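Manganese-containing pseudocatalase (Thermus thermophilus, PDB 2V8T) probably acts as a catalase, breaking down hydrogen peroxide at a buried pair of manganese ions. Local coordinates at residues L62-H73 with L181-Y192; F229-S237 with D255-P266. All blocks are in the same frame, centred on the assembly; numbering follows the deposited sequence. Where two conformers were deposited one is given.

Interaction 1: residues L62-H73 with L181-Y192; sequences LIANIATEELGH and LLVRGGVHAAAY. With MN (manganese (II) ion), chain D; MN (manganese (II) ion), chain C.
Two antiparallel helices supply Glu70, His73 and His188 to the dimanganese site. The segments 62-73 and 181-192 run at 168° to each other, their axes 11.6 Å apart. Glu70 bridges the metals: OE1 binds one manganese and OE2 the other. His188 ND1 binds the manganese on Glu70 OE2 at 2.2 Å, and His73 ND1 binds the manganese on Glu70 OE1. Water 1 joins both ions; Glu36 and Glu155 complete the protein ligands.

Glu69 is a second-shell residue. Its extended chain, with CG anti to the backbone N (chi1 -178°), carries the carboxylate across to the other helix. His188 NE2 donates to Glu69 OE1 at 2.8 Å, from above the carboxylate plane. Arg184 grips the same carboxylate side-on. Arg184 NE meets the syn lone pair of Glu69 OE2 at 2.8 Å, and Arg184 NH2 reaches Glu69 OE1 from the face away from His188. Together with the manganese bond, this probably fixes the turn of the His188 ring.

A methyl group lies over one face of each histidine ring. Ile66 CG2 sits 3.5 Å from the His188 ring centroid, and Leu181 CD2 lies 3.4 Å from that of His73. Both are CH-pi contacts. Farther along, Ile66 CD1 packs on Tyr192 CZ at 3.8 Å. Carboxylate and histidine ligands on antiparallel helices around two metals are typical of the ferritin-like four-helix bundle of manganese catalases.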
loop_
_atom_site.group_PDB
_atom_site.type_symbol
_atom_site.label_atom_id
_atom_site.label_comp_id
_atom_site.label_asym_id
_atom_site.label_seq_id
_atom_site.Cartn_x
_atom_site.Cartn_y
_atom_site.Cartn_z
ATOM N N LEU A 62 -15.658 28.443 7.757
ATOM C CA LEU A 62 -15.405 27.519 8.860
ATOM C C LEU A 62 -14.372 26.451 8.445
ATOM O O LEU A 62 -13.404 26.221 9.151
ATOM C CB LEU A 62 -16.721 26.878 9.289
ATOM C CG LEU A 62 -16.609 26.036 10.502
ATOM C CD1 LEU A 62 -16.222 26.819 11.732
ATOM C CD2 LEU A 62 -17.916 25.280 10.730
ATOM N N ILE A 63 -14.627 25.787 7.311
ATOM C CA ILE A 63 -13.724 24.705 6.891
ATOM C C ILE A 63 -12.358 25.260 6.523
ATOM O O ILE A 63 -11.320 24.685 6.876
ATOM C CB ILE A 63 -14.377 23.885 5.748
ATOM C CG1 ILE A 63 -15.668 23.179 6.236
ATOM C CG2 ILE A 63 -13.370 22.850 5.185
ATOM C CD1 ILE A 63 -16.442 22.460 5.091
ATOM N N ALA A 64 -12.314 26.382 5.783
ATOM C CA ALA A 64 -11.060 26.947 5.367
ATOM C C ALA A 64 -10.209 27.359 6.573
ATOM O O ALA A 64 -8.975 27.218 6.570
ATOM C CB ALA A 64 -11.275 28.124 4.428
ATOM N N ASN A 65 -10.858 27.933 7.582
ATOM C CA ASN A 65 -10.158 28.411 8.759
ATOM C C ASN A 65 -9.695 27.263 9.670
ATOM O O ASN A 65 -8.575 27.279 10.165
ATOM C CB ASN A 65 -11.049 29.372 9.535
ATOM C CG ASN A 65 -10.327 29.980 10.690
ATOM O OD1 ASN A 65 -9.372 30.752 10.507
ATOM N ND2 ASN A 65 -10.736 29.640 11.896
ATOM N N ILE A 66 -10.564 26.271 9.898
ATOM C CA ILE A 66 -10.148 25.136 10.721
ATOM C C ILE A 66 -9.004 24.391 10.030
ATOM O O ILE A 66 -8.055 23.969 10.699
ATOM C CB ILE A 66 -11.324 24.256 11.133
ATOM C CG1 ILE A 66 -12.262 25.036 12.046
ATOM C CG2 ILE A 66 -10.822 22.985 11.835
ATOM C CD1 ILE A 66 -13.549 24.279 12.413
ATOM N N ALA A 67 -9.031 24.271 8.691
ATOM C CA ALA A 67 -7.908 23.664 7.993
ATOM C C ALA A 67 -6.596 24.360 8.390
ATOM O O ALA A 67 -5.556 23.730 8.588
ATOM C CB ALA A 67 -8.089 23.768 6.490
ATOM N N THR A 68 -6.631 25.704 8.417
ATOM C CA THR A 68 -5.432 26.471 8.747
ATOM C C THR A 68 -4.956 26.173 10.162
ATOM O O THR A 68 -3.769 26.044 10.422
ATOM C CB THR A 68 -5.687 27.964 8.536
ATOM O OG1 THR A 68 -6.228 28.144 7.238
ATOM C CG2 THR A 68 -4.406 28.761 8.663
ATOM N N GLU A 69 -5.906 26.094 11.120
ATOM C CA GLU A 69 -5.516 25.741 12.473
ATOM C C GLU A 69 -4.809 24.360 12.494
ATOM O O GLU A 69 -3.826 24.165 13.216
ATOM C CB GLU A 69 -6.719 25.719 13.438
ATOM C CG GLU A 69 -6.224 25.397 14.835
ATOM C CD GLU A 69 -7.216 25.492 15.979
ATOM O OE1 GLU A 69 -8.407 25.841 15.766
ATOM O OE2 GLU A 69 -6.771 25.163 17.118
ATOM N N GLU A 70 -5.334 23.391 11.721
ATOM C CA GLU A 70 -4.737 22.054 11.762
ATOM C C GLU A 70 -3.310 22.047 11.255
ATOM O O GLU A 70 -2.525 21.149 11.654
ATOM C CB GLU A 70 -5.586 21.044 10.976
ATOM C CG GLU A 70 -7.050 20.898 11.363
ATOM C CD GLU A 70 -7.368 20.367 12.761
ATOM O OE1 GLU A 70 -6.510 20.378 13.601
ATOM O OE2 GLU A 70 -8.552 20.043 12.996
ATOM N N LEU A 71 -2.883 23.006 10.437
ATOM C CA LEU A 71 -1.459 23.101 10.073
ATOM C C LEU A 71 -0.598 23.231 11.317
ATOM O O LEU A 71 0.482 22.639 11.428
ATOM C CB LEU A 71 -1.205 24.310 9.142
ATOM C CG LEU A 71 -1.710 24.181 7.719
ATOM C CD1 LEU A 71 -1.710 25.558 7.038
ATOM C CD2 LEU A 71 -0.851 23.212 6.930
ATOM N N GLY A 72 -1.012 24.098 12.246
ATOM C CA GLY A 72 -0.280 24.249 13.469
ATOM C C GLY A 72 -0.358 23.048 14.362
ATOM O O GLY A 72 0.488 22.856 15.256
ATOM N N HIS A 73 -1.377 22.198 14.179
ATOM C CA HIS A 73 -1.452 20.972 14.962
ATOM C C HIS A 73 -0.497 19.902 14.457
ATOM O O HIS A 73 0.101 19.206 15.285
ATOM C CB HIS A 73 -2.870 20.452 15.046
ATOM C CG HIS A 73 -3.796 21.349 15.747
ATOM N ND1 HIS A 73 -5.102 20.975 16.010
ATOM C CD2 HIS A 73 -3.598 22.615 16.244
ATOM C CE1 HIS A 73 -5.654 22.018 16.625
ATOM N NE2 HIS A 73 -4.775 23.018 16.784
ATOM N N LEU A 181 -4.881 19.756 22.631
ATOM C CA LEU A 181 -5.593 19.345 21.425
ATOM C C LEU A 181 -6.916 18.651 21.710
ATOM O O LEU A 181 -7.791 18.645 20.836
ATOM C CB LEU A 181 -4.684 18.552 20.513
ATOM C CG LEU A 181 -3.487 19.350 19.945
ATOM C CD1 LEU A 181 -2.736 18.521 18.909
ATOM C CD2 LEU A 181 -3.914 20.698 19.334
ATOM N N LEU A 182 -7.104 18.108 22.911
ATOM C CA LEU A 182 -8.458 17.657 23.306
ATOM C C LEU A 182 -9.397 18.856 23.354
ATOM O O LEU A 182 -10.567 18.783 22.938
ATOM C CB LEU A 182 -8.422 16.977 24.664
ATOM C CG LEU A 182 -7.808 15.583 24.678
ATOM C CD1 LEU A 182 -7.606 15.131 26.113
ATOM C CD2 LEU A 182 -8.669 14.587 23.879
ATOM N N VAL A 183 -8.920 19.983 23.892
ATOM C CA VAL A 183 -9.754 21.183 23.960
ATOM C C VAL A 183 -10.018 21.730 22.557
ATOM O O VAL A 183 -11.157 22.055 22.202
ATOM C CB VAL A 183 -9.124 22.206 24.919
ATOM C CG1 VAL A 183 -9.936 23.521 24.856
ATOM C CG2 VAL A 183 -9.097 21.622 26.321
ATOM N N ARG A 184 -8.965 21.818 21.720
ATOM C CA ARG A 184 -9.172 22.316 20.359
ATOM C C ARG A 184 -10.092 21.402 19.560
ATOM O O ARG A 184 -10.942 21.869 18.794
ATOM C CB ARG A 184 -7.841 22.493 19.635
ATOM C CG ARG A 184 -6.866 23.456 20.327
ATOM C CD ARG A 184 -7.494 24.774 20.729
ATOM N NE ARG A 184 -8.069 25.436 19.560
ATOM C CZ ARG A 184 -9.060 26.313 19.604
ATOM N NH1 ARG A 184 -9.590 26.713 20.751
ATOM N NH2 ARG A 184 -9.527 26.803 18.455
ATOM N N GLY A 185 -9.952 20.073 19.753
ATOM C CA GLY A 185 -10.828 19.150 19.028
ATOM C C GLY A 185 -12.238 19.238 19.504
ATOM O O GLY A 185 -13.189 19.012 18.746
ATOM N N GLY A 186 -12.445 19.586 20.784
ATOM C CA GLY A 186 -13.776 19.864 21.263
ATOM C C GLY A 186 -14.386 21.050 20.567
ATOM O O GLY A 186 -15.592 21.041 20.218
ATOM N N VAL A 187 -13.607 22.108 20.344
ATOM C CA VAL A 187 -14.082 23.270 19.605
ATOM C C VAL A 187 -14.466 22.864 18.184
ATOM O O VAL A 187 -15.527 23.231 17.690
ATOM C CB VAL A 187 -13.008 24.380 19.587
ATOM C CG1 VAL A 187 -13.365 25.480 18.601
ATOM C CG2 VAL A 187 -12.860 24.936 21.018
ATOM N N HIS A 188 -13.584 22.090 17.507
ATOM C CA HIS A 188 -13.894 21.748 16.121
ATOM C C HIS A 188 -15.136 20.868 16.025
ATOM O O HIS A 188 -15.964 21.069 15.134
ATOM C CB HIS A 188 -12.685 21.046 15.486
ATOM C CG HIS A 188 -11.487 21.917 15.403
ATOM N ND1 HIS A 188 -10.258 21.378 15.114
ATOM C CD2 HIS A 188 -11.347 23.262 15.612
ATOM C CE1 HIS A 188 -9.405 22.400 15.126
ATOM N NE2 HIS A 188 -10.019 23.541 15.429
ATOM N N ALA A 189 -15.266 19.859 16.899
ATOM C CA ALA A 189 -16.469 19.032 16.888
ATOM C C ALA A 189 -17.707 19.863 17.148
ATOM O O ALA A 189 -18.752 19.703 16.512
ATOM C CB ALA A 189 -16.368 17.901 17.904
ATOM N N ALA A 190 -17.611 20.783 18.119
ATOM C CA ALA A 190 -18.751 21.667 18.406
ATOM C C ALA A 190 -19.088 22.528 17.194
ATOM O O ALA A 190 -20.270 22.770 16.916
ATOM C CB ALA A 190 -18.417 22.549 19.629
ATOM N N ALA A 191 -18.068 23.039 16.493
ATOM C CA ALA A 191 -18.292 23.920 15.374
ATOM C C ALA A 191 -18.966 23.160 14.221
ATOM O O ALA A 191 -19.924 23.642 13.617
ATOM C CB ALA A 191 -16.979 24.555 14.905
ATOM N N TYR A 192 -18.453 21.966 13.903
ATOM C CA TYR A 192 -19.101 21.168 12.869
ATOM C C TYR A 192 -20.499 20.724 13.287
ATOM O O TYR A 192 -21.416 20.661 12.457
ATOM C CB TYR A 192 -18.224 19.971 12.476
ATOM C CG TYR A 192 -16.929 20.383 11.793
ATOM C CD1 TYR A 192 -16.900 21.353 10.802
ATOM C CD2 TYR A 192 -15.714 19.800 12.149
ATOM C CE1 TYR A 192 -15.716 21.692 10.159
ATOM C CE2 TYR A 192 -14.529 20.147 11.518
ATOM C CZ TYR A 192 -14.530 21.092 10.509
ATOM O OH TYR A 192 -13.397 21.492 9.853
HETATM MN MN MN D . -9.466 19.320 14.765
HETATM MN MN MN C . -6.215 19.181 15.355
HETATM O O HOH W 1 -7.704 18.086 14.415
HETATM O O HOH W 2 -6.565 18.464 17.441
#

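Interaction 2: residues F229-S237 with D255-P266; sequences FHRNLYRFS and DGTEVVVVDGPP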
loop_
_atom_site.group_PDB
_atom_site.type_symbol
_atom_site.label_atom_id
_atom_site.label_comp_id
_atom_site.label_asym_id
_atom_site.label_seq_id
_atom_site.Cartn_x
_atom_site.Cartn_y
_atom_site.Cartn_z
ATOM N N PHE A 229 -10.116 28.246 26.705
ATOM C CA PHE A 229 -9.751 27.892 25.340
ATOM C C PHE A 229 -10.834 27.088 24.610
ATOM O O PHE A 229 -10.842 27.067 23.371
ATOM C CB PHE A 229 -8.419 27.193 25.288
ATOM C CG PHE A 229 -7.231 28.079 25.677
ATOM C CD1 PHE A 229 -7.301 29.441 25.831
ATOM C CD2 PHE A 229 -6.009 27.521 25.939
ATOM C CE1 PHE A 229 -6.170 30.193 26.127
ATOM C CE2 PHE A 229 -4.904 28.276 26.249
ATOM C CZ PHE A 229 -4.954 29.593 26.312
ATOM N N HIS A 230 -11.752 26.440 25.331
ATOM C CA HIS A 230 -12.879 25.771 24.699
ATOM C C HIS A 230 -13.867 26.754 24.084
ATOM O O HIS A 230 -14.746 26.332 23.311
ATOM C CB HIS A 230 -13.622 24.884 25.706
ATOM C CG HIS A 230 -14.129 25.648 26.886
ATOM N ND1 HIS A 230 -13.249 26.277 27.748
ATOM C CD2 HIS A 230 -15.399 25.865 27.307
ATOM C CE1 HIS A 230 -14.002 26.848 28.671
ATOM N NE2 HIS A 230 -15.303 26.631 28.443
ATOM N N ARG A 231 -13.797 28.020 24.414
ATOM C CA ARG A 231 -14.716 28.997 23.841
ATOM C C ARG A 231 -14.196 29.538 22.519
ATOM O O ARG A 231 -14.973 30.162 21.801
ATOM C CB ARG A 231 -14.902 30.184 24.808
ATOM C CG ARG A 231 -15.454 29.745 26.142
ATOM C CD ARG A 231 -15.771 30.871 27.045
ATOM N NE ARG A 231 -16.299 30.340 28.302
ATOM C CZ ARG A 231 -15.556 30.263 29.399
ATOM N NH1 ARG A 231 -14.351 30.890 29.452
ATOM N NH2 ARG A 231 -16.005 29.586 30.480
ATOM N N ASN A 232 -12.900 29.389 22.242
ATOM C CA ASN A 232 -12.257 30.227 21.246
ATOM C C ASN A 232 -12.139 29.561 19.901
ATOM O O ASN A 232 -11.528 28.486 19.760
ATOM C CB ASN A 232 -10.830 30.554 21.724
ATOM C CG ASN A 232 -10.808 31.382 22.980
ATOM O OD1 ASN A 232 -11.828 31.956 23.373
ATOM N ND2 ASN A 232 -9.633 31.430 23.614
ATOM N N LEU A 233 -12.654 30.218 18.872
ATOM C CA LEU A 233 -12.357 29.865 17.481
ATOM C C LEU A 233 -11.516 31.006 16.960
ATOM O O LEU A 233 -12.013 32.140 16.782
ATOM C CB LEU A 233 -13.623 29.654 16.657
ATOM C CG LEU A 233 -13.396 29.055 15.278
ATOM C CD1 LEU A 233 -12.911 27.592 15.366
ATOM C CD2 LEU A 233 -14.673 29.121 14.461
ATOM N N TYR A 234 -10.214 30.791 16.791
ATOM C CA TYR A 234 -9.291 31.808 16.303
ATOM C C TYR A 234 -9.439 31.939 14.796
ATOM O O TYR A 234 -9.474 30.921 14.083
ATOM C CB TYR A 234 -7.861 31.437 16.630
ATOM C CG TYR A 234 -7.584 31.229 18.097
ATOM C CD1 TYR A 234 -7.665 29.960 18.681
ATOM C CD2 TYR A 234 -7.277 32.280 18.932
ATOM C CE1 TYR A 234 -7.468 29.769 20.025
ATOM C CE2 TYR A 234 -7.074 32.120 20.270
ATOM C CZ TYR A 234 -7.198 30.870 20.859
ATOM O OH TYR A 234 -7.018 30.666 22.208
ATOM N N ARG A 235 -9.437 33.173 14.320
ATOM C CA ARG A 235 -9.461 33.489 12.899
ATOM C C ARG A 235 -8.012 33.580 12.429
ATOM O O ARG A 235 -7.330 34.605 12.651
ATOM C CB ARG A 235 -10.237 34.787 12.649
ATOM C CG ARG A 235 -10.422 35.083 11.180
ATOM C CD ARG A 235 -11.197 36.398 10.929
ATOM N NE ARG A 235 -10.431 37.587 11.289
ATOM C CZ ARG A 235 -9.517 38.171 10.479
ATOM N NH1 ARG A 235 -9.396 37.808 9.226
ATOM N NH2 ARG A 235 -8.753 39.146 10.960
ATOM N N PHE A 236 -7.512 32.511 11.804
ATOM C CA PHE A 236 -6.122 32.392 11.400
ATOM C C PHE A 236 -5.929 33.020 9.995
ATOM O O PHE A 236 -5.571 32.354 9.039
ATOM C CB PHE A 236 -5.678 30.928 11.378
ATOM C CG PHE A 236 -5.437 30.321 12.737
ATOM C CD1 PHE A 236 -4.169 30.417 13.315
ATOM C CD2 PHE A 236 -6.409 29.587 13.426
ATOM C CE1 PHE A 236 -3.881 29.822 14.539
ATOM C CE2 PHE A 236 -6.112 29.012 14.641
ATOM C CZ PHE A 236 -4.870 29.105 15.198
ATOM N N SER A 237 -6.155 34.318 9.895
ATOM C CA SER A 237 -6.073 35.019 8.613
ATOM C C SER A 237 -5.891 36.510 8.834
ATOM O O SER A 237 -6.547 37.054 9.733
ATOM C CB SER A 237 -7.377 34.834 7.831
ATOM O OG SER A 237 -7.380 35.567 6.620
ATOM N N ASP A 255 -19.586 23.568 28.885
ATOM C CA ASP A 255 -20.048 24.251 30.092
ATOM C C ASP A 255 -21.207 25.175 29.876
ATOM O O ASP A 255 -21.608 25.868 30.810
ATOM C CB ASP A 255 -18.902 25.016 30.776
ATOM C CG ASP A 255 -18.353 26.132 29.946
ATOM O OD1 ASP A 255 -18.890 26.424 28.853
ATOM O OD2 ASP A 255 -17.351 26.773 30.422
ATOM N N GLY A 256 -21.791 25.245 28.678
ATOM C CA GLY A 256 -22.938 26.080 28.423
ATOM C C GLY A 256 -22.667 27.554 28.235
ATOM O O GLY A 256 -23.605 28.302 27.968
ATOM N N THR A 257 -21.412 27.975 28.328
ATOM C CA THR A 257 -21.061 29.387 28.214
ATOM C C THR A 257 -20.993 29.809 26.740
ATOM O O THR A 257 -20.875 28.999 25.839
ATOM C CB THR A 257 -19.749 29.702 28.944
ATOM O OG1 THR A 257 -18.680 29.033 28.308
ATOM C CG2 THR A 257 -19.837 29.345 30.449
ATOM N N GLU A 258 -21.055 31.112 26.516
ATOM C CA GLU A 258 -21.105 31.654 25.146
ATOM C C GLU A 258 -19.728 31.530 24.510
ATOM O O GLU A 258 -18.723 31.934 25.071
ATOM C CB GLU A 258 -21.553 33.104 25.135
ATOM C CG GLU A 258 -21.618 33.754 23.755
ATOM C CD GLU A 258 -22.669 33.289 22.803
ATOM O OE1 GLU A 258 -22.384 33.373 21.516
ATOM O OE2 GLU A 258 -23.737 32.831 23.283
ATOM N N VAL A 259 -19.689 31.005 23.290
ATOM C CA VAL A 259 -18.434 30.861 22.567
ATOM C C VAL A 259 -18.084 32.153 21.841
ATOM O O VAL A 259 -18.960 32.992 21.619
ATOM C CB VAL A 259 -18.475 29.641 21.616
ATOM C CG1 VAL A 259 -18.764 28.368 22.431
ATOM C CG2 VAL A 259 -19.409 29.822 20.454
ATOM N N VAL A 260 -16.825 32.297 21.454
ATOM C CA VAL A 260 -16.331 33.528 20.860
ATOM C C VAL A 260 -15.390 33.287 19.734
ATOM O O VAL A 260 -14.595 32.319 19.734
ATOM C CB VAL A 260 -15.841 34.518 21.781
ATOM C CG1 VAL A 260 -16.929 34.883 22.820
ATOM C CG2 VAL A 260 -14.698 33.907 22.419
ATOM N N VAL A 261 -15.422 34.192 18.762
ATOM C CA VAL A 261 -14.420 34.247 17.703
ATOM C C VAL A 261 -13.300 35.178 18.179
ATOM O O VAL A 261 -13.579 36.303 18.654
ATOM C CB VAL A 261 -15.032 34.764 16.395
ATOM C CG1 VAL A 261 -13.922 34.881 15.299
ATOM C CG2 VAL A 261 -16.145 33.800 15.925
ATOM N N VAL A 262 -12.077 34.743 18.080
ATOM C CA VAL A 262 -10.900 35.524 18.425
ATOM C C VAL A 262 -10.204 35.956 17.146
ATOM O O VAL A 262 -9.929 35.134 16.279
ATOM C CB VAL A 262 -9.933 34.728 19.342
ATOM C CG1 VAL A 262 -8.695 35.553 19.669
ATOM C CG2 VAL A 262 -10.627 34.248 20.584
ATOM N N ASP A 263 -9.956 37.255 17.014
ATOM C CA ASP A 263 -9.263 37.786 15.846
ATOM C C ASP A 263 -7.777 37.385 15.956
ATOM O O ASP A 263 -7.069 37.793 16.918
ATOM C CB ASP A 263 -9.419 39.320 15.805
ATOM C CG ASP A 263 -8.946 39.952 14.543
ATOM O OD1 ASP A 263 -8.431 39.254 13.665
ATOM O OD2 ASP A 263 -9.112 41.207 14.421
ATOM N N GLY A 264 -7.271 36.657 15.005
ATOM C CA GLY A 264 -5.896 36.313 14.964
ATOM C C GLY A 264 -5.550 35.052 15.733
ATOM O O GLY A 264 -6.343 34.513 16.476
ATOM N N PRO A 265 -4.306 34.614 15.539
ATOM C CA PRO A 265 -3.812 33.434 16.240
ATOM C C PRO A 265 -3.517 33.719 17.699
ATOM O O PRO A 265 -3.304 34.867 18.070
ATOM C CB PRO A 265 -2.498 33.164 15.487
ATOM C CG PRO A 265 -2.016 34.568 15.097
ATOM C CD PRO A 265 -3.262 35.283 14.742
ATOM N N PRO A 266 -3.417 32.699 18.530
ATOM C CA PRO A 266 -2.878 32.927 19.891
ATOM C C PRO A 266 -1.422 33.256 19.816
ATOM O O PRO A 266 -0.752 33.067 18.804
ATOM C CB PRO A 266 -3.179 31.642 20.599
ATOM C CG PRO A 266 -3.153 30.671 19.551
ATOM C CD PRO A 266 -3.656 31.291 18.262
HETATM O O HOH W 3 -5.652 38.062 12.170
#
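Tyr234 packs against the segment 255-266 along most of its side chain. Tyr234 CB lies 3.4 Å from Gly264 O. CG, anti to the carbonyl carbon (chi1 -58°), starts the ring off beside Val262, and the two side chains point the same way. Tyr234 CD2 meets Val262 CB at 3.6 Å, and CE2 touches Val262 CG1 and Pro266 CB. Pro266 CD lies over one face of the Tyr234 ring, 3.9 Å from its centroid, in a CH-pi contact. At the tip, Tyr234 OH accepts from Asn232 ND2, two residues back on the same strand. With an alanine at Tyr234, Pro266 and Val262 would probably lose the ring they pack on, and Asn232 ND2 its hydroxyl partner.

The backbones form a two-stranded parallel sheet, 232-235 beside 260-263. Val260 N bonds to Arg231 O, Leu233 N to Val260 O, Val262 N to Leu233 O, and Arg235 N to Val262 O. Leu233 and Val261 lie on the face opposite Tyr234, and Leu233 there packs on Leu62 and Val187 of the helices.

Past the sheet, Phe236 centres an inverse gamma turn, and Phe236 CE1 touches Pro265 CB at 3.7 Å. Arg235 bends at chi3 (70°), which brings Arg235 NH2 to Asp263 OD1 at 2.7 Å in a salt bridge. NH2 also bonds to Pro238 O.

At the other end, an Asx turn folds Asp255 OD1 onto Thr257 N. OD1 also accepts from Thr257 OG1, which in turn takes the in-plane N-H of Arg231 NE at 2.7 Å in the conformer given. His230 NE2 donates to Asp255 OD2 at 2.9 Å, from above the carboxylate plane. In the same Arg231 conformer, NH2 adds a weak bond to Asp255 OD2, while NH1 meets a sulfate ion, probably from the crystallisation liquor.

Interaction 2 lies against the helix pair of interaction 1; their centres are 10 Å apart. Two polar side chains of the helices hold the strand 232-235 by its backbone. Arg184 NH1 reaches Asn232 O at 2.8 Å, a hydrogen bond, and Asn65 ND2 reaches Tyr234 O at 2.8 Å. Asn65 OD1 accepts from Phe236 N. Arg184 thus ties the strand to the carboxylate that supports a manganese ligand. Measured between nearest atoms, the side chain of Leu233 is about 9 Å from a manganese ion and about 5 Å from that of His188. Both contacts also touch the second subunit: Arg4 of that subunit packs on Ala67, and its Phe2 on Phe236.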